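Local coordinates for type I modular polyketide synthase (Streptomyces albus subsp. albus, PDB 6IYT), which probably transfers ethylmalonyl extender units from coenzyme A onto an acyl carrier protein during salinomycin assembly, through its acyltransferase domain, at residues P346-V351 with D386-F391; D207-H212 with I217-V222; V43-S48 with E100-G105. All blocks are in the same frame, centred on the assembly; numbering follows the deposited sequence.

How the contacts relate
Contact 3 comes first along the chain, contact 2 follows, and contact 1 is last. Contacts 1 and 2 are neighbours in the acyltransferase domain, their centres 10 Å apart. Both reach the parallel sheet that includes strands 208-211 and 388-393, and they touch: Tyr-348 N lies 2.9 Å from Val-209 O, and Thr-350 OG1 lies 2.8 Å from Gly-211 O, both probable hydrogen bonds. Contact 3 belongs to a separate antiparallel sheet in the CurL-like region, with its centre 35 Å from each of the others; its nearest atoms are about 17 Å from contact 1. Contacts 1 and 2 thus lie beside the probable nucleophile elbow, whereas contact 3 is packing remote from it.

Contact 1: P346-V351 with D386-F391; sequences PLYSTV and DGFDVF
Tyr-348 and Asp-386 meet through one short hydrogen bond: the phenol OH donates to OD2 at 2.6 Å. The acceptor oxygen lies at the edge of the tyrosine ring, near its plane, and uses its anti lone pair, the one turned away from OD1. The ring and carboxylate planes are 65° apart. Phe-388 approaches the same hydroxyl from another direction, with its CE1 3.6 Å from Tyr-348 OH. The two aromatic rings meet obliquely, their centroids 5.8 Å apart and their planes at 75°. In Tyr-348, CG stands opposite the carbonyl carbon (chi1 -83°), which sends the ring across to the other segment. Gly-387, between the two partners, closes helix 376-385 with a Schellman motif. A carboxylate at this helix end might be somewhat disfavoured electrostatically, and the phenol's hydrogen bond may partly offset that. Leu-383 of the helix touches both rings. The arrangement ties the helix-to-strand turn before strand 388-393 of the parallel sheet to strand 347-348, within the alpha/beta core of the acyltransferase fold.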
ATOM      1  N   PRO A 346     -14.393   6.643  -7.985  1.00  7.63           N
ATOM      2  CA  PRO A 346     -13.565   7.746  -8.517  1.00  8.24           C
ATOM      3  C   PRO A 346     -12.077   7.586  -8.249  1.00  7.25           C
ATOM      4  O   PRO A 346     -11.689   7.053  -7.191  1.00  7.09           O
ATOM      5  CB  PRO A 346     -14.092   8.994  -7.772  1.00 10.37           C
ATOM      6  CG  PRO A 346     -15.376   8.601  -7.184  1.00 10.57           C
ATOM      7  CD  PRO A 346     -15.382   7.112  -7.002  1.00  8.96           C
ATOM      8  N   LEU A 347     -11.271   8.312  -9.047  1.00  6.95           N
ATOM      9  CA  LEU A 347      -9.815   8.387  -8.861  1.00  7.06           C
ATOM     10  C   LEU A 347      -9.435   9.831  -8.578  1.00  5.92           C
ATOM     11  O   LEU A 347      -9.825  10.721  -9.327  1.00  5.44           O
ATOM     12  CB  LEU A 347      -9.088   7.882 -10.119  1.00  9.20           C
ATOM     13  CG  LEU A 347      -7.557   7.846 -10.196  1.00 13.48           C
ATOM     14  CD1 LEU A 347      -6.929   7.810  -8.823  1.00 23.50           C
ATOM     15  CD2 LEU A 347      -7.079   6.640 -11.003  1.00 13.29           C
ATOM     16  N   TYR A 348      -8.864  10.080  -7.394  1.00  5.08           N
ATOM     17  CA  TYR A 348      -8.455  11.417  -7.004  1.00  5.37           C
ATOM     18  C   TYR A 348      -7.059  11.690  -7.554  1.00  5.29           C
ATOM     19  O   TYR A 348      -6.069  11.220  -7.029  1.00  5.66           O
ATOM     20  CB  TYR A 348      -8.460  11.578  -5.464  1.00  5.19           C
ATOM     21  CG  TYR A 348      -9.809  11.900  -4.854  1.00  6.56           C
ATOM     22  CD1 TYR A 348     -10.829  11.014  -4.911  1.00  7.47           C
ATOM     23  CD2 TYR A 348     -10.002  13.072  -4.154  1.00  8.10           C
ATOM     24  CE1 TYR A 348     -12.079  11.309  -4.365  1.00  9.30           C
ATOM     25  CE2 TYR A 348     -11.203  13.345  -3.537  1.00  9.74           C
ATOM     26  CZ  TYR A 348     -12.228  12.430  -3.614  1.00  9.93           C
ATOM     27  OH  TYR A 348     -13.436  12.675  -2.973  1.00 11.62           O
ATOM     28  N   SER A 349      -6.987  12.448  -8.634  1.00  4.95           N
ATOM     29  CA  SER A 349      -5.725  12.616  -9.348  1.00  4.78           C
ATOM     30  C   SER A 349      -4.749  13.421  -8.525  1.00  4.60           C
ATOM     31  O   SER A 349      -5.094  14.508  -8.036  1.00  5.16           O
ATOM     32  CB  SER A 349      -5.960  13.336 -10.686  1.00  4.87           C
ATOM     33  OG  SER A 349      -4.732  13.574 -11.318  1.00  4.94           O
ATOM     34  N   THR A 350      -3.511  12.924  -8.442  1.00  4.07           N
ATOM     35  CA  THR A 350      -2.378  13.695  -7.867  1.00  4.87           C
ATOM     36  C   THR A 350      -1.574  14.418  -8.948  1.00  5.93           C
ATOM     37  O   THR A 350      -0.533  15.048  -8.666  1.00  7.15           O
ATOM     38  CB  THR A 350      -1.468  12.780  -7.100  1.00  4.68           C
ATOM     39  OG1 THR A 350      -1.010  11.722  -7.968  1.00  4.52           O
ATOM     40  CG2 THR A 350      -2.214  12.193  -5.933  1.00  5.43           C
ATOM     41  N   VAL A 351      -2.113  14.419 -10.164  1.00  5.78           N
ATOM     42  CA  VAL A 351      -1.548  15.154 -11.265  1.00  7.54           C
ATOM     43  C   VAL A 351      -2.223  16.511 -11.403  1.00  8.34           C
ATOM     44  O   VAL A 351      -1.553  17.522 -11.487  1.00 10.49           O
ATOM     45  CB  VAL A 351      -1.731  14.364 -12.574  1.00  8.04           C
ATOM     46  CG1 VAL A 351      -1.145  15.101 -13.743  1.00  9.14           C
ATOM     47  CG2 VAL A 351      -1.128  12.990 -12.432  1.00  9.12           C
ATOM     48  N   ASP A 386     -13.558  15.532   2.180  1.00 11.97           N
ATOM     49  CA  ASP A 386     -14.643  14.815   1.512  1.00 12.40           C
ATOM     50  C   ASP A 386     -15.187  13.621   2.363  1.00 12.00           C
ATOM     51  O   ASP A 386     -15.935  12.791   1.861  1.00 14.58           O
ATOM     52  CB  ASP A 386     -14.166  14.299   0.129  1.00 13.81           C
ATOM     53  CG  ASP A 386     -14.135  15.419  -0.949  1.00 18.55           C
ATOM     54  OD1 ASP A 386     -14.548  16.559  -0.617  1.00 17.78           O
ATOM     55  OD2 ASP A 386     -13.694  15.158  -2.102  1.00 14.90           O
ATOM     56  N   GLY A 387     -14.657  13.478   3.570  1.00  9.90           N
ATOM     57  CA  GLY A 387     -15.184  12.577   4.578  1.00 10.96           C
ATOM     58  C   GLY A 387     -14.504  11.214   4.582  1.00 10.20           C
ATOM     59  O   GLY A 387     -15.113  10.222   5.023  1.00 11.38           O
ATOM     60  N   PHE A 388     -13.290  11.145   4.002  1.00  9.33           N
ATOM     61  CA  PHE A 388     -12.441   9.917   4.082  1.00  8.36           C
ATOM     62  C   PHE A 388     -11.622   9.926   5.363  1.00  8.86           C
ATOM     63  O   PHE A 388     -10.939  10.897   5.664  1.00 10.82           O
ATOM     64  CB  PHE A 388     -11.510   9.808   2.852  1.00  8.24           C
ATOM     65  CG  PHE A 388     -12.224   9.514   1.570  1.00  7.25           C
ATOM     66  CD1 PHE A 388     -12.897  10.504   0.886  1.00  6.86           C
ATOM     67  CD2 PHE A 388     -12.289   8.203   1.084  1.00  6.90           C
ATOM     68  CE1 PHE A 388     -13.561  10.224  -0.300  1.00  7.22           C
ATOM     69  CE2 PHE A 388     -12.938   7.918  -0.080  1.00  7.05           C
ATOM     70  CZ  PHE A 388     -13.624   8.925  -0.756  1.00  7.86           C
ATOM     71  N   ASP A 389     -11.728   8.865   6.161  1.00  8.54           N
ATOM     72  CA  ASP A 389     -10.799   8.711   7.282  1.00 10.57           C
ATOM     73  C   ASP A 389     -10.156   7.336   7.389  1.00  8.38           C
ATOM     74  O   ASP A 389      -9.504   7.048   8.372  1.00  9.28           O
ATOM     75  CB  ASP A 389     -11.466   9.110   8.633  1.00 10.79           C
ATOM     76  CG  ASP A 389     -12.597   8.170   9.040  1.00 12.60           C
ATOM     77  OD1 ASP A 389     -12.925   7.233   8.258  1.00 13.21           O
ATOM     78  OD2 ASP A 389     -13.240   8.425  10.101  1.00 16.17           O
ATOM     79  N   VAL A 390     -10.233   6.535   6.332  1.00  6.46           N
ATOM     80  CA  VAL A 390      -9.536   5.273   6.308  1.00  6.14           C
ATOM     81  C   VAL A 390      -8.742   5.259   5.018  1.00  6.58           C
ATOM     82  O   VAL A 390      -9.323   5.249   3.933  1.00  6.61           O
ATOM     83  CB  VAL A 390     -10.506   4.035   6.325  1.00  6.38           C
ATOM     84  CG1 VAL A 390      -9.725   2.727   6.201  1.00  5.76           C
ATOM     85  CG2 VAL A 390     -11.351   4.015   7.613  1.00  6.15           C
ATOM     86  N   PHE A 391      -7.426   5.189   5.160  1.00  5.89           N
ATOM     87  CA  PHE A 391      -6.520   5.217   4.028  1.00  6.08           C
ATOM     88  C   PHE A 391      -5.757   3.934   4.068  1.00  5.52           C
ATOM     89  O   PHE A 391      -5.010   3.702   5.026  1.00  7.31           O
ATOM     90  CB  PHE A 391      -5.519   6.375   4.153  1.00  5.93           C
ATOM     91  CG  PHE A 391      -6.138   7.755   3.973  1.00  6.42           C
ATOM     92  CD1 PHE A 391      -6.951   8.296   4.947  1.00  7.32           C
ATOM     93  CD2 PHE A 391      -5.813   8.537   2.889  1.00  5.72           C
ATOM     94  CE1 PHE A 391      -7.442   9.592   4.823  1.00  7.11           C
ATOM     95  CE2 PHE A 391      -6.428   9.767   2.694  1.00  6.91           C
ATOM     96  CZ  PHE A 391      -7.246  10.293   3.670  1.00  6.79           C
TER

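Contact 2: D207-H212 with I217-V222; sequences DAVVGH and IAAAAV
Val-209 and Ala-219 form the centre of this contact, and the valine can be followed outward from its backbone. Its CB points at the helix and lies 4.1 Å from the CB of Ala-219. From there the side chain forks. CG2 occupies the position between the backbone N and the carbonyl carbon, and this branch makes the closest approach: 3.7 Å from Val-209 CG2 to Ala-219 O, and 3.9 Å from the same methyl to Ala-219 CB. With chi1 at -62°, CG1 is set beside the backbone N and reaches one helical turn further along, where Val-209 CG1 comes 4.4 Å from Val-222 CG1. The two methyls thus lie against successive turns of the helix, one at Ala-219 and one at Val-222.

Beyond the valine, the alanine methyl rests on the strand backbone itself, with Ala-219 CB 4.2 Å from Gly-211 N. Gly-211 has no side chain on this face, and its CA lies just 5.6 Å from the CA of Ala-219. The axes of strand 208-211 and helix 217-222 come within 7.1 Å and run nearly antiparallel, at 162°. That reversal fits a strand-turn-helix unit: Gly-211, Ser-213 and Gly-215 match the GxSxG pattern of a nucleophile elbow, as in acyltransferases of this family, where the serine probably carries the acyl group. Phe-125 of the adjoining strand 120-125 also touches Ala-219 and Val-222, and Leu-347 meets both Val-209 and Ala-219. The side chains that meet are all apolar, and the backbone atoms Ala-219 O and Gly-211 N face methyls across the contact, which is consistent with packing, together with the short connecting turn, placing the helix against its strand.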
ATOM      1  N   ASP A 207     -13.799   3.149  -1.601  1.00  7.07           N
ATOM      2  CA  ASP A 207     -14.834   4.063  -2.096  1.00  7.72           C
ATOM      3  C   ASP A 207     -14.238   5.031  -3.112  1.00  6.35           C
ATOM      4  O   ASP A 207     -14.977   5.717  -3.871  1.00  6.21           O
ATOM      5  CB  ASP A 207     -15.454   4.862  -0.925  1.00  8.51           C
ATOM      6  CG  ASP A 207     -16.114   3.957   0.126  1.00 11.83           C
ATOM      7  OD1 ASP A 207     -16.925   3.100  -0.280  1.00 15.05           O
ATOM      8  OD2 ASP A 207     -15.786   4.069   1.344  1.00 12.00           O
ATOM      9  N   ALA A 208     -12.923   5.130  -3.098  1.00  6.04           N
ATOM     10  CA  ALA A 208     -12.164   5.924  -4.051  1.00  5.17           C
ATOM     11  C   ALA A 208     -10.750   5.361  -4.096  1.00  4.64           C
ATOM     12  O   ALA A 208     -10.336   4.667  -3.162  1.00  4.61           O
ATOM     13  CB  ALA A 208     -12.124   7.361  -3.635  1.00  5.46           C
ATOM     14  N   VAL A 209      -9.971   5.787  -5.081  1.00  4.11           N
ATOM     15  CA  VAL A 209      -8.558   5.401  -5.156  1.00  4.26           C
ATOM     16  C   VAL A 209      -7.690   6.619  -5.418  1.00  4.85           C
ATOM     17  O   VAL A 209      -8.179   7.619  -5.921  1.00  4.98           O
ATOM     18  CB  VAL A 209      -8.288   4.380  -6.260  1.00  3.89           C
ATOM     19  CG1 VAL A 209      -9.053   3.085  -6.019  1.00  4.26           C
ATOM     20  CG2 VAL A 209      -8.621   4.973  -7.629  1.00  3.94           C
ATOM     21  N   VAL A 210      -6.450   6.573  -4.910  1.00  4.96           N
ATOM     22  CA  VAL A 210      -5.448   7.626  -5.167  1.00  5.27           C
ATOM     23  C   VAL A 210      -4.113   6.973  -5.386  1.00  5.08           C
ATOM     24  O   VAL A 210      -3.730   6.042  -4.660  1.00  4.88           O
ATOM     25  CB  VAL A 210      -5.316   8.615  -4.011  1.00  7.51           C
ATOM     26  CG1 VAL A 210      -4.414   9.768  -4.399  1.00  7.02           C
ATOM     27  CG2 VAL A 210      -6.660   9.134  -3.596  1.00 13.60           C
ATOM     28  N   GLY A 211      -3.422   7.411  -6.413  1.00  5.10           N
ATOM     29  CA  GLY A 211      -2.107   6.884  -6.729  1.00  4.68           C
ATOM     30  C   GLY A 211      -1.038   7.974  -6.708  1.00  5.81           C
ATOM     31  O   GLY A 211      -1.330   9.179  -6.883  1.00  6.19           O
ATOM     32  N   HIS A 212       0.203   7.545  -6.635  1.00  5.62           N
ATOM     33  CA  HIS A 212       1.350   8.458  -6.610  1.00  6.84           C
ATOM     34  C   HIS A 212       2.280   8.077  -7.772  1.00  7.31           C
ATOM     35  O   HIS A 212       2.715   6.925  -7.861  1.00  6.39           O
ATOM     36  CB  HIS A 212       2.070   8.308  -5.276  1.00  6.77           C
ATOM     37  CG  HIS A 212       3.118   9.323  -5.040  1.00  7.58           C
ATOM     38  ND1 HIS A 212       3.051  10.238  -4.001  1.00  9.56           N
ATOM     39  CD2 HIS A 212       4.233   9.623  -5.735  1.00  6.68           C
ATOM     40  CE1 HIS A 212       4.157  10.971  -4.001  1.00  6.90           C
ATOM     41  NE2 HIS A 212       4.900  10.595  -5.024  1.00  9.19           N
ATOM     42  N   ILE A 217      -1.285   4.112 -12.122  1.00  4.36           N
ATOM     43  CA  ILE A 217      -1.617   3.031 -13.091  1.00  4.38           C
ATOM     44  C   ILE A 217      -2.264   1.829 -12.351  1.00  4.08           C
ATOM     45  O   ILE A 217      -3.320   1.304 -12.762  1.00  3.93           O
ATOM     46  CB  ILE A 217      -0.379   2.562 -13.849  1.00  4.33           C
ATOM     47  CG1 ILE A 217       0.290   3.735 -14.571  1.00  4.99           C
ATOM     48  CG2 ILE A 217      -0.751   1.462 -14.816  1.00  4.47           C
ATOM     49  CD1 ILE A 217       1.717   3.449 -15.017  1.00  5.30           C
ATOM     50  N   ALA A 218      -1.712   1.474 -11.193  1.00  3.63           N
ATOM     51  CA  ALA A 218      -2.356   0.464 -10.322  1.00  3.59           C
ATOM     52  C   ALA A 218      -3.731   0.920  -9.802  1.00  4.09           C
ATOM     53  O   ALA A 218      -4.694   0.142  -9.809  1.00  4.43           O
ATOM     54  CB  ALA A 218      -1.454   0.088  -9.166  1.00  3.55           C
ATOM     55  N   ALA A 219      -3.833   2.180  -9.430  1.00  3.74           N
ATOM     56  CA  ALA A 219      -5.099   2.737  -8.973  1.00  4.01           C
ATOM     57  C   ALA A 219      -6.187   2.637 -10.054  1.00  4.80           C
ATOM     58  O   ALA A 219      -7.346   2.243  -9.773  1.00  5.61           O
ATOM     59  CB  ALA A 219      -4.902   4.169  -8.569  1.00  4.13           C
ATOM     60  N   ALA A 220      -5.811   2.968 -11.289  1.00  5.12           N
ATOM     61  CA  ALA A 220      -6.736   2.876 -12.437  1.00  5.45           C
ATOM     62  C   ALA A 220      -7.151   1.439 -12.712  1.00  5.30           C
ATOM     63  O   ALA A 220      -8.297   1.178 -13.119  1.00  5.73           O
ATOM     64  CB  ALA A 220      -6.098   3.474 -13.669  1.00  6.22           C
ATOM     65  N   ALA A 221      -6.224   0.498 -12.542  1.00  5.38           N
ATOM     66  CA  ALA A 221      -6.542  -0.898 -12.739  1.00  6.64           C
ATOM     67  C   ALA A 221      -7.542  -1.361 -11.661  1.00  6.45           C
ATOM     68  O   ALA A 221      -8.493  -2.094 -11.945  1.00  9.23           O
ATOM     69  CB  ALA A 221      -5.287  -1.736 -12.709  1.00  6.65           C
ATOM     70  N   VAL A 222      -7.339  -0.922 -10.440  1.00  5.67           N
ATOM     71  CA  VAL A 222      -8.238  -1.309  -9.352  1.00  7.31           C
ATOM     72  C   VAL A 222      -9.635  -0.657  -9.487  1.00  7.73           C
ATOM     73  O   VAL A 222     -10.678  -1.312  -9.252  1.00  8.45           O
ATOM     74  CB  VAL A 222      -7.587  -1.027  -7.981  1.00  7.05           C
ATOM     75  CG1 VAL A 222      -8.589  -1.163  -6.846  1.00  7.29           C
ATOM     76  CG2 VAL A 222      -6.398  -1.962  -7.773  1.00  7.21           C
TER

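Contact 3: V43-S48 with E100-G105; sequences VPWIVS and EQLRTG
This is an apolar strand-on-helix contact, dominated by a CH-pi interaction, in an alpha/beta unit whose three-stranded antiparallel sheet is consistent with the linker that joins ketosynthase and acyltransferase domains in modular polyketide synthases. Strand 43-49 is an outer strand of that sheet, and helix 99-105 follows strand 90-96, its neighbour in the sheet. The short axes come within 9.9 Å and cross at -34°, a separation that one large side chain can span.

That side chain is Trp-45. The CB of Leu-102 sits over the face of its six-membered ring, 3.4 Å from the centroid and only 1° from the ring normal, so the carbon stands almost directly above the ring centre. The two leucine methyls continue over the same indole toward its pyrrole part. CD1 of Leu-102 lies 3.6 Å from Trp-45 NE1, and CD2 of Leu-102 lies 3.7 Å from Trp-45 CG. A chi1 of -75° turns the leucine CG away from its own carbonyl carbon, and this lays the branch along the indole rather than off its rim. Val-43 completes the apolar patch, with its CB 4.3 Å from Leu-102 CD1, while CD2 of the same leucine packs 3.7 Å from Val-43 O.

The indole N-H is satisfied: Trp-45 NE1 donates to Ala-74 O at the start of helix 74-84, which would restrain the rotation of the indole. Leu-77, Leu-81 and Val-66 also touch the tryptophan. Further round the helix, Arg-103 turns its end away from the strand and forms a salt bridge with Glu-100 of the same helix: Arg-103 NE reaches Glu-100 OE1 at 2.7 Å, on the syn side but tilted from the carboxylate plane, with the acceptor in the guanidinium plane.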
ATOM      1  N   VAL A  43      -3.349 -18.058  13.685  1.00 10.81           N
ATOM      2  CA  VAL A  43      -4.782 -17.812  13.860  1.00 12.09           C
ATOM      3  C   VAL A  43      -4.892 -16.464  14.612  1.00  8.48           C
ATOM      4  O   VAL A  43      -4.138 -16.264  15.545  1.00  7.56           O
ATOM      5  CB  VAL A  43      -5.338 -18.898  14.844  1.00 17.60           C
ATOM      6  CG1 VAL A  43      -6.824 -18.788  14.995  1.00 23.97           C
ATOM      7  CG2 VAL A  43      -4.897 -20.296  14.399  1.00 25.22           C
ATOM      8  N   PRO A  44      -5.943 -15.655  14.326  1.00  6.05           N
ATOM      9  CA  PRO A  44      -6.295 -14.539  15.210  1.00  6.17           C
ATOM     10  C   PRO A  44      -7.398 -14.889  16.185  1.00  5.63           C
ATOM     11  O   PRO A  44      -8.368 -15.519  15.822  1.00  5.20           O
ATOM     12  CB  PRO A  44      -6.792 -13.481  14.230  1.00  6.19           C
ATOM     13  CG  PRO A  44      -7.511 -14.274  13.192  1.00  6.44           C
ATOM     14  CD  PRO A  44      -6.698 -15.579  13.059  1.00  5.99           C
ATOM     15  N   TRP A  45      -7.241 -14.454  17.435  1.00  6.02           N
ATOM     16  CA  TRP A  45      -8.310 -14.454  18.401  1.00  5.91           C
ATOM     17  C   TRP A  45      -8.697 -12.990  18.660  1.00  5.79           C
ATOM     18  O   TRP A  45      -7.879 -12.219  19.201  1.00  6.11           O
ATOM     19  CB  TRP A  45      -7.828 -15.059  19.720  1.00  6.91           C
ATOM     20  CG  TRP A  45      -7.783 -16.524  19.767  1.00  7.91           C
ATOM     21  CD1 TRP A  45      -8.025 -17.404  18.729  1.00  7.77           C
ATOM     22  CD2 TRP A  45      -7.552 -17.325  20.930  1.00  8.57           C
ATOM     23  NE1 TRP A  45      -7.871 -18.695  19.171  1.00  8.05           N
ATOM     24  CE2 TRP A  45      -7.591 -18.674  20.520  1.00  8.91           C
ATOM     25  CE3 TRP A  45      -7.294 -17.028  22.289  1.00 10.30           C
ATOM     26  CZ2 TRP A  45      -7.380 -19.731  21.417  1.00  9.83           C
ATOM     27  CZ3 TRP A  45      -7.110 -18.057  23.166  1.00 10.23           C
ATOM     28  CH2 TRP A  45      -7.155 -19.403  22.734  1.00 11.34           C
ATOM     29  N   ILE A  46      -9.890 -12.590  18.227  1.00  5.35           N
ATOM     30  CA  ILE A  46     -10.299 -11.206  18.360  1.00  5.43           C
ATOM     31  C   ILE A  46     -11.179 -11.065  19.596  1.00  5.31           C
ATOM     32  O   ILE A  46     -11.825 -12.007  19.982  1.00  4.94           O
ATOM     33  CB  ILE A  46     -11.009 -10.649  17.115  1.00  5.95           C
ATOM     34  CG1 ILE A  46     -12.390 -11.237  16.960  1.00  7.01           C
ATOM     35  CG2 ILE A  46     -10.177 -10.920  15.865  1.00  6.04           C
ATOM     36  CD1 ILE A  46     -13.160 -10.612  15.839  1.00  7.37           C
ATOM     37  N   VAL A  47     -10.936 -10.005  20.355  1.00  5.37           N
ATOM     38  CA  VAL A  47     -11.669  -9.749  21.618  1.00  5.77           C
ATOM     39  C   VAL A  47     -12.102  -8.293  21.657  1.00  5.43           C
ATOM     40  O   VAL A  47     -11.342  -7.406  21.250  1.00  5.07           O
ATOM     41  CB  VAL A  47     -10.746 -10.033  22.843  1.00  6.56           C
ATOM     42  CG1 VAL A  47     -11.542 -10.158  24.124  1.00  7.38           C
ATOM     43  CG2 VAL A  47      -9.943 -11.287  22.618  1.00  7.76           C
ATOM     44  N   SER A  48     -13.284  -8.007  22.227  1.00  4.96           N
ATOM     45  CA  SER A  48     -13.714  -6.636  22.366  1.00  5.05           C
ATOM     46  C   SER A  48     -14.644  -6.462  23.537  1.00  5.35           C
ATOM     47  O   SER A  48     -15.255  -7.434  24.026  1.00  5.49           O
ATOM     48  CB  SER A  48     -14.394  -6.130  21.088  1.00  5.48           C
ATOM     49  OG  SER A  48     -15.627  -6.793  20.857  1.00  6.35           O
ATOM     50  N   GLU A 100      -2.121 -22.802  23.589  1.00 19.32           N
ATOM     51  CA  GLU A 100      -1.180 -22.321  24.605  1.00 23.01           C
ATOM     52  C   GLU A 100      -0.606 -20.973  24.239  1.00 19.08           C
ATOM     53  O   GLU A 100      -0.483 -20.109  25.090  1.00 20.25           O
ATOM     54  CB  GLU A 100      -0.039 -23.324  24.814  1.00 29.97           C
ATOM     55  CG  GLU A 100      -0.223 -24.200  26.031  1.00 34.77           C
ATOM     56  CD  GLU A 100      -0.618 -23.402  27.265  1.00 43.51           C
ATOM     57  OE1 GLU A 100      -1.817 -23.417  27.630  1.00 44.93           O
ATOM     58  OE2 GLU A 100       0.256 -22.700  27.829  1.00 47.04           O
ATOM     59  N   GLN A 101      -0.154 -20.835  22.991  1.00 18.75           N
ATOM     60  CA  GLN A 101       0.418 -19.570  22.526  1.00 17.98           C
ATOM     61  C   GLN A 101      -0.628 -18.473  22.597  1.00 15.40           C
ATOM     62  O   GLN A 101      -0.353 -17.382  23.031  1.00 14.24           O
ATOM     63  CB  GLN A 101       0.900 -19.684  21.099  1.00 19.27           C
ATOM     64  CG  GLN A 101       2.194 -20.431  20.945  1.00 24.85           C
ATOM     65  CD  GLN A 101       2.434 -20.831  19.505  1.00 27.27           C
ATOM     66  OE1 GLN A 101       1.502 -20.840  18.675  1.00 25.92           O
ATOM     67  NE2 GLN A 101       3.673 -21.162  19.189  1.00 33.38           N
ATOM     68  N   LEU A 102      -1.846 -18.802  22.190  1.00 15.63           N
ATOM     69  CA  LEU A 102      -2.907 -17.827  22.132  1.00 13.72           C
ATOM     70  C   LEU A 102      -3.420 -17.475  23.557  1.00 15.65           C
ATOM     71  O   LEU A 102      -3.677 -16.321  23.861  1.00 15.05           O
ATOM     72  CB  LEU A 102      -4.028 -18.331  21.259  1.00 12.35           C
ATOM     73  CG  LEU A 102      -3.713 -18.269  19.765  1.00 12.35           C
ATOM     74  CD1 LEU A 102      -4.381 -19.409  19.040  1.00 12.57           C
ATOM     75  CD2 LEU A 102      -4.159 -16.933  19.225  1.00 10.93           C
ATOM     76  N   ARG A 103      -3.417 -18.457  24.455  1.00 18.42           N
ATOM     77  CA  ARG A 103      -3.806 -18.216  25.854  1.00 19.47           C
ATOM     78  C   ARG A 103      -2.759 -17.348  26.572  1.00 20.50           C
ATOM     79  O   ARG A 103      -3.092 -16.413  27.281  1.00 22.97           O
ATOM     80  CB  ARG A 103      -3.980 -19.553  26.591  1.00 24.17           C
ATOM     81  CG  ARG A 103      -4.497 -19.416  28.017  1.00 25.10           C
ATOM     82  CD  ARG A 103      -4.547 -20.755  28.726  1.00 28.76           C
ATOM     83  NE  ARG A 103      -3.236 -21.386  28.797  1.00 31.17           N
ATOM     84  CZ  ARG A 103      -2.274 -21.036  29.649  1.00 38.00           C
ATOM     85  NH1 ARG A 103      -1.098 -21.653  29.604  1.00 40.72           N
ATOM     86  NH2 ARG A 103      -2.457 -20.029  30.496  1.00 35.36           N
ATOM     87  N   THR A 104      -1.489 -17.637  26.326  1.00 19.09           N
ATOM     88  CA  THR A 104      -0.380 -16.806  26.828  1.00 20.18           C
ATOM     89  C   THR A 104      -0.463 -15.356  26.282  1.00 18.31           C
ATOM     90  O   THR A 104      -0.194 -14.370  26.999  1.00 18.12           O
ATOM     91  CB  THR A 104       0.975 -17.457  26.412  1.00 26.22           C
ATOM     92  OG1 THR A 104       1.266 -18.535  27.304  1.00 33.06           O
ATOM     93  CG2 THR A 104       2.110 -16.457  26.425  1.00 32.89           C
ATOM     94  N   GLY A 105      -0.854 -15.229  25.021  1.00 14.34           N
ATOM     95  CA  GLY A 105      -0.850 -13.940  24.358  1.00 12.74           C
ATOM     96  C   GLY A 105      -1.963 -13.020  24.818  1.00 11.69           C
ATOM     97  O   GLY A 105      -1.915 -11.818  24.587  1.00  9.50           O
TER